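Local structure of glucose-6-phosphate 1-dehydrogenase (Kluyveromyces lactis, 7E6I) at residues E59-K62 / P63-K67; A205-K209 / E210-S214. The protein catalyses the NADP-dependent oxidation of glucose 6-phosphate to 6-phosphogluconolactone, the rate-limiting first step of the oxidative pentose phosphate pathway. All coordinates share one frame; numbering follows the deposited sequence.

Contact 1. Residues E59-K62 / P63-K67; sequences EKVK and PFLKK
Around the C-terminal end of helix 54-61, in the Rossmann-type NADP-binding domain, Val61 meets Phe64 and Leu65 as the chain passes into the loop before helix 74-83. The carbonyl oxygen of Val61 is the hub. Phe64 N donates to Val61 O at 2.8 Å, coming from above the carbonyl plane, 39° out of it, rather than along a lone pair. Leu65 N adds a weak bond to Val61 O at 3.4 Å and a second weak one to Lys62 O at 3.3 Å, so one amide is divided between two successive carbonyls. Pro63 has no N-H to offer Glu59 O; instead its ring atom CD lies 3.2 Å from Glu59 O, where a helical N-H might have pointed.

Phe64 turns its ring back along the helix end, with CG anti to the carbonyl carbon (chi1 -59°). The ring edge thereby comes near two carbonyl oxygens close to its own plane, CE2 standing 3.7 Å from Lys60 O. Over one ring face sits Pro63 CB, 4.3 Å above the plane and offset toward the rim. On the buried side, Val61 CG2 and Leu65 CD2 touch at 4.2 Å, their side chains crossing at a slant. Phe64 also packs on Lys23 and Pro27 of helix 19-34, and Leu65 on Phe30 of that helix and on Phe80 and Leu81 of helix 74-83. Lys60 sends NZ to Ser17 O, in the loop that probably binds NADP, as in related enzymes.

The carbonyls of Val61 and Lys62 thus take one firm amide bond and two weak ones; the slightly positive Phe64 edge near the oxygens of Lys60 and Val61 is probably a mild electrostatic fit, while Val61 and Leu65 carry the chain's apolar side inward.

Contact 2. Residues A205-K209 / E210-S214; sequences AAWNK and ENIQS
Ile212 lays its CD1 methyl over one face of the Trp207 indole, 4.2 Å above the ring plane and displaced toward the rim. The extended outer arm of the isoleucine (chi2 175°) carries the same CD1 to 3.7 Å from Trp207 CA. Indole NE1 is engaged elsewhere, by Leu253 O, and the ring of Trp328 meets Trp207 steeply. Trp207 is the centre of an inverse gamma turn, and the next four residues form a type I-like beta turn that leads into strand 212-220 of the large mixed sheet. Asn208 O accepts two successive amides: Asn211 N, which closes the turn, at 3.0 Å from above the carbonyl plane, and Ile212 N, just beyond it, at 2.9 Å, nearly in line with the C=O. The Asn208 side chain braces the same turn. OD1 takes Asn211 ND2 at 2.8 Å on a lone pair, in the carbonyl plane; the two side chains run side by side with their amides turned 53° against each other. Asn208 ND2 reaches back to Ala205 O at 3.0 Å, from above that carbonyl. With an alanine in place of Asn208, Ala205 O would probably lose this donor and the Asn211 amide its acceptor, setting that amide free to turn. On the outer side, Lys209 bends at its end to put NZ 2.6 Å from Glu210 OE2, a salt bridge on the syn side of the carboxylate. A water donates to Glu210 OE1 and weakly accepts from Lys209 NZ, which also bonds Glu326 O.

How the contacts relate
Contacts 1 and 2 are local turns in different domains, on opposite sides of the chain's centre, with their own centres about 47 Å apart. Both are partly buried and lie toward the periphery, each with two buried apolar residues on its inner side. Residues 59-67 lead out of a helix, packing between helices 19-34 and 74-83 of the nucleotide-binding domain; residues 205-214 lead into a strand, beside strand 345-352 of the C-terminal domain. The polar chemistry differs accordingly: contact 1 rests on backbone N-H to carbonyl bonds, two of them weak, where a proline follows a helix, whereas contact 2 adds side-chain amides, a salt bridge and a bridging water.

Contact 1. Residues E59-K62 / P63-K67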
loop_
_atom_site.group_PDB
_atom_site.type_symbol
_atom_site.label_atom_id
_atom_site.label_comp_id
_atom_site.label_asym_id
_atom_site.label_seq_id
_atom_site.Cartn_x
_atom_site.Cartn_y
_atom_site.Cartn_z
ATOM N N GLU A 59 -11.901 24.227 -10.011
ATOM C CA GLU A 59 -13.256 23.920 -9.581
ATOM C C GLU A 59 -13.530 22.431 -9.614
ATOM O O GLU A 59 -14.424 21.964 -8.906
ATOM C CB GLU A 59 -14.270 24.669 -10.444
ATOM C CG GLU A 59 -14.178 26.189 -10.321
ATOM C CD GLU A 59 -14.620 26.711 -8.956
ATOM O OE1 GLU A 59 -15.354 25.992 -8.238
ATOM O OE2 GLU A 59 -14.242 27.852 -8.607
ATOM N N LYS A 60 -12.779 21.676 -10.409
ATOM C CA LYS A 60 -12.955 20.230 -10.436
ATOM C C LYS A 60 -12.458 19.586 -9.143
ATOM O O LYS A 60 -13.043 18.608 -8.663
ATOM C CB LYS A 60 -12.231 19.648 -11.651
ATOM C CG LYS A 60 -12.760 18.314 -12.152
ATOM C CD LYS A 60 -11.960 17.840 -13.369
ATOM C CE LYS A 60 -12.808 16.995 -14.323
ATOM N NZ LYS A 60 -12.647 15.526 -14.074
ATOM N N VAL A 61 -11.391 20.121 -8.555
ATOM C CA VAL A 61 -10.735 19.443 -7.438
ATOM C C VAL A 61 -11.178 20.009 -6.092
ATOM O O VAL A 61 -11.146 19.303 -5.078
ATOM C CB VAL A 61 -9.203 19.504 -7.584
ATOM C CG1 VAL A 61 -8.783 19.185 -9.015
ATOM C CG2 VAL A 61 -8.684 20.854 -7.173
ATOM N N LYS A 62 -11.613 21.278 -6.075
ATOM C CA LYS A 62 -12.114 21.965 -4.886
ATOM C C LYS A 62 -13.095 21.120 -4.072
ATOM O O LYS A 62 -12.998 21.103 -2.837
ATOM C CB LYS A 62 -12.767 23.292 -5.287
ATOM C CG LYS A 62 -13.114 24.215 -4.131
ATOM C CD LYS A 62 -13.289 25.657 -4.608
ATOM C CE LYS A 62 -13.832 26.567 -3.503
ATOM N NZ LYS A 62 -13.356 27.985 -3.618
ATOM N N PRO A 63 -14.044 20.404 -4.691
ATOM C CA PRO A 63 -14.972 19.587 -3.888
ATOM C C PRO A 63 -14.305 18.478 -3.112
ATOM O O PRO A 63 -14.981 17.824 -2.313
ATOM C CB PRO A 63 -15.938 19.012 -4.930
ATOM C CG PRO A 63 -15.878 19.958 -6.042
ATOM C CD PRO A 63 -14.467 20.434 -6.103
ATOM N N PHE A 64 -13.013 18.237 -3.313
ATOM C CA PHE A 64 -12.343 17.124 -2.663
ATOM C C PHE A 64 -11.256 17.554 -1.702
ATOM O O PHE A 64 -10.794 16.721 -0.910
ATOM C CB PHE A 64 -11.760 16.173 -3.717
ATOM C CG PHE A 64 -12.798 15.606 -4.640
ATOM C CD1 PHE A 64 -13.654 14.607 -4.209
ATOM C CD2 PHE A 64 -12.949 16.106 -5.925
ATOM C CE1 PHE A 64 -14.627 14.092 -5.059
ATOM C CE2 PHE A 64 -13.908 15.600 -6.774
ATOM C CZ PHE A 64 -14.751 14.593 -6.346
ATOM N N LEU A 65 -10.846 18.817 -1.734
ATOM C CA LEU A 65 -9.936 19.320 -0.722
ATOM C C LEU A 65 -10.585 19.178 0.649
ATOM O O LEU A 65 -11.796 19.357 0.801
ATOM C CB LEU A 65 -9.582 20.774 -1.010
ATOM C CG LEU A 65 -9.187 21.128 -2.448
ATOM C CD1 LEU A 65 -8.509 22.493 -2.480
ATOM C CD2 LEU A 65 -8.286 20.071 -3.091
ATOM N N LYS A 66 -9.785 18.824 1.644
ATOM C CA LYS A 66 -10.284 18.550 2.982
ATOM C C LYS A 66 -10.035 19.756 3.878
ATOM O O LYS A 66 -8.904 20.241 3.962
ATOM C CB LYS A 66 -9.604 17.313 3.562
ATOM C CG LYS A 66 -10.533 16.138 3.763
ATOM C CD LYS A 66 -10.649 15.328 2.504
ATOM C CE LYS A 66 -11.995 14.626 2.448
ATOM N NZ LYS A 66 -12.134 13.770 1.237
ATOM N N LYS A 67 -11.094 20.245 4.528
ATOM C CA LYS A 67 -10.990 21.334 5.499
ATOM C C LYS A 67 -11.275 20.780 6.888
ATOM O O LYS A 67 -12.435 20.753 7.328
ATOM C CB LYS A 67 -11.947 22.487 5.178
ATOM C CG LYS A 67 -11.977 22.953 3.731
ATOM C CD LYS A 67 -13.417 23.042 3.235
ATOM C CE LYS A 67 -14.024 24.424 3.437
ATOM N NZ LYS A 67 -15.426 24.492 2.908
#

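Contact 2. Residues A205-K209 / E210-S214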
loop_
_atom_site.group_PDB
_atom_site.type_symbol
_atom_site.label_atom_id
_atom_site.label_comp_id
_atom_site.label_asym_id
_atom_site.label_seq_id
_atom_site.Cartn_x
_atom_site.Cartn_y
_atom_site.Cartn_z
ATOM N N ALA A 205 13.278 -9.337 21.085
ATOM C CA ALA A 205 13.867 -10.548 21.641
ATOM C C ALA A 205 13.012 -11.772 21.373
ATOM O O ALA A 205 13.524 -12.893 21.437
ATOM C CB ALA A 205 14.068 -10.405 23.150
ATOM N N ALA A 206 11.726 -11.582 21.082
ATOM C CA ALA A 206 10.772 -12.665 20.890
ATOM C C ALA A 206 10.431 -12.877 19.426
ATOM O O ALA A 206 9.617 -13.750 19.108
ATOM C CB ALA A 206 9.484 -12.377 21.675
ATOM N N TRP A 207 11.023 -12.086 18.538
ATOM C CA TRP A 207 10.582 -11.977 17.150
ATOM C C TRP A 207 11.373 -12.963 16.295
ATOM O O TRP A 207 12.204 -12.594 15.458
ATOM C CB TRP A 207 10.772 -10.553 16.663
ATOM C CG TRP A 207 9.844 -10.147 15.606
ATOM C CD1 TRP A 207 9.997 -10.319 14.255
ATOM C CD2 TRP A 207 8.614 -9.450 15.787
ATOM N NE1 TRP A 207 8.929 -9.775 13.594
ATOM C CE2 TRP A 207 8.065 -9.235 14.512
ATOM C CE3 TRP A 207 7.917 -8.998 16.906
ATOM C CZ2 TRP A 207 6.844 -8.585 14.323
ATOM C CZ3 TRP A 207 6.702 -8.344 16.713
ATOM C CH2 TRP A 207 6.181 -8.153 15.432
ATOM N N ASN A 208 11.102 -14.243 16.524
ATOM C CA ASN A 208 11.929 -15.285 15.935
ATOM C C ASN A 208 11.172 -16.598 16.067
ATOM O O ASN A 208 10.192 -16.700 16.814
ATOM C CB ASN A 208 13.310 -15.347 16.619
ATOM C CG ASN A 208 13.199 -15.317 18.140
ATOM O OD1 ASN A 208 12.499 -16.152 18.732
ATOM N ND2 ASN A 208 13.850 -14.337 18.778
ATOM N N LYS A 209 11.651 -17.609 15.339
ATOM C CA LYS A 209 11.023 -18.920 15.383
ATOM C C LYS A 209 11.041 -19.535 16.776
ATOM O O LYS A 209 10.245 -20.441 17.050
ATOM C CB LYS A 209 11.703 -19.855 14.385
ATOM C CG LYS A 209 13.076 -20.322 14.802
ATOM C CD LYS A 209 13.855 -20.886 13.618
ATOM C CE LYS A 209 15.153 -21.533 14.098
ATOM N NZ LYS A 209 16.131 -20.514 14.539
ATOM N N GLU A 210 11.929 -19.083 17.664
ATOM C CA GLU A 210 11.955 -19.648 19.008
ATOM C C GLU A 210 10.752 -19.206 19.832
ATOM O O GLU A 210 10.423 -19.864 20.819
ATOM C CB GLU A 210 13.264 -19.269 19.726
ATOM C CG GLU A 210 14.516 -20.019 19.210
ATOM C CD GLU A 210 15.053 -19.468 17.876
ATOM O OE1 GLU A 210 14.857 -18.267 17.595
ATOM O OE2 GLU A 210 15.667 -20.239 17.102
ATOM N N ASN A 211 10.074 -18.121 19.449
ATOM C CA ASN A 211 9.010 -17.580 20.273
ATOM C C ASN A 211 7.718 -17.305 19.528
ATOM O O ASN A 211 6.713 -17.002 20.183
ATOM C CB ASN A 211 9.470 -16.280 20.954
ATOM C CG ASN A 211 10.609 -16.506 21.937
ATOM O OD1 ASN A 211 10.391 -16.905 23.083
ATOM N ND2 ASN A 211 11.828 -16.250 21.492
ATOM N N ILE A 212 7.699 -17.388 18.198
ATOM C CA ILE A 212 6.510 -17.074 17.421
ATOM C C ILE A 212 5.954 -18.367 16.824
ATOM O O ILE A 212 6.659 -19.108 16.128
ATOM C CB ILE A 212 6.803 -16.014 16.347
ATOM C CG1 ILE A 212 6.952 -14.657 17.028
ATOM C CG2 ILE A 212 5.687 -15.990 15.257
ATOM C CD1 ILE A 212 7.374 -13.519 16.090
ATOM N N GLN A 213 4.684 -18.626 17.127
ATOM C CA GLN A 213 3.917 -19.775 16.648
ATOM C C GLN A 213 3.274 -19.518 15.290
ATOM O O GLN A 213 3.090 -20.452 14.500
ATOM C CB GLN A 213 2.788 -20.061 17.637
ATOM C CG GLN A 213 2.679 -21.436 18.092
ATOM C CD GLN A 213 1.686 -21.575 19.217
ATOM O OE1 GLN A 213 2.076 -21.853 20.336
ATOM N NE2 GLN A 213 0.395 -21.395 18.927
ATOM N N SER A 214 2.891 -18.271 15.027
ATOM C CA SER A 214 1.963 -17.959 13.952
ATOM C C SER A 214 2.020 -16.474 13.639
ATOM O O SER A 214 1.909 -15.638 14.545
ATOM C CB SER A 214 0.549 -18.361 14.359
ATOM O OG SER A 214 -0.398 -17.803 13.489
HETATM O O HOH W 1 16.301 -17.313 15.366
#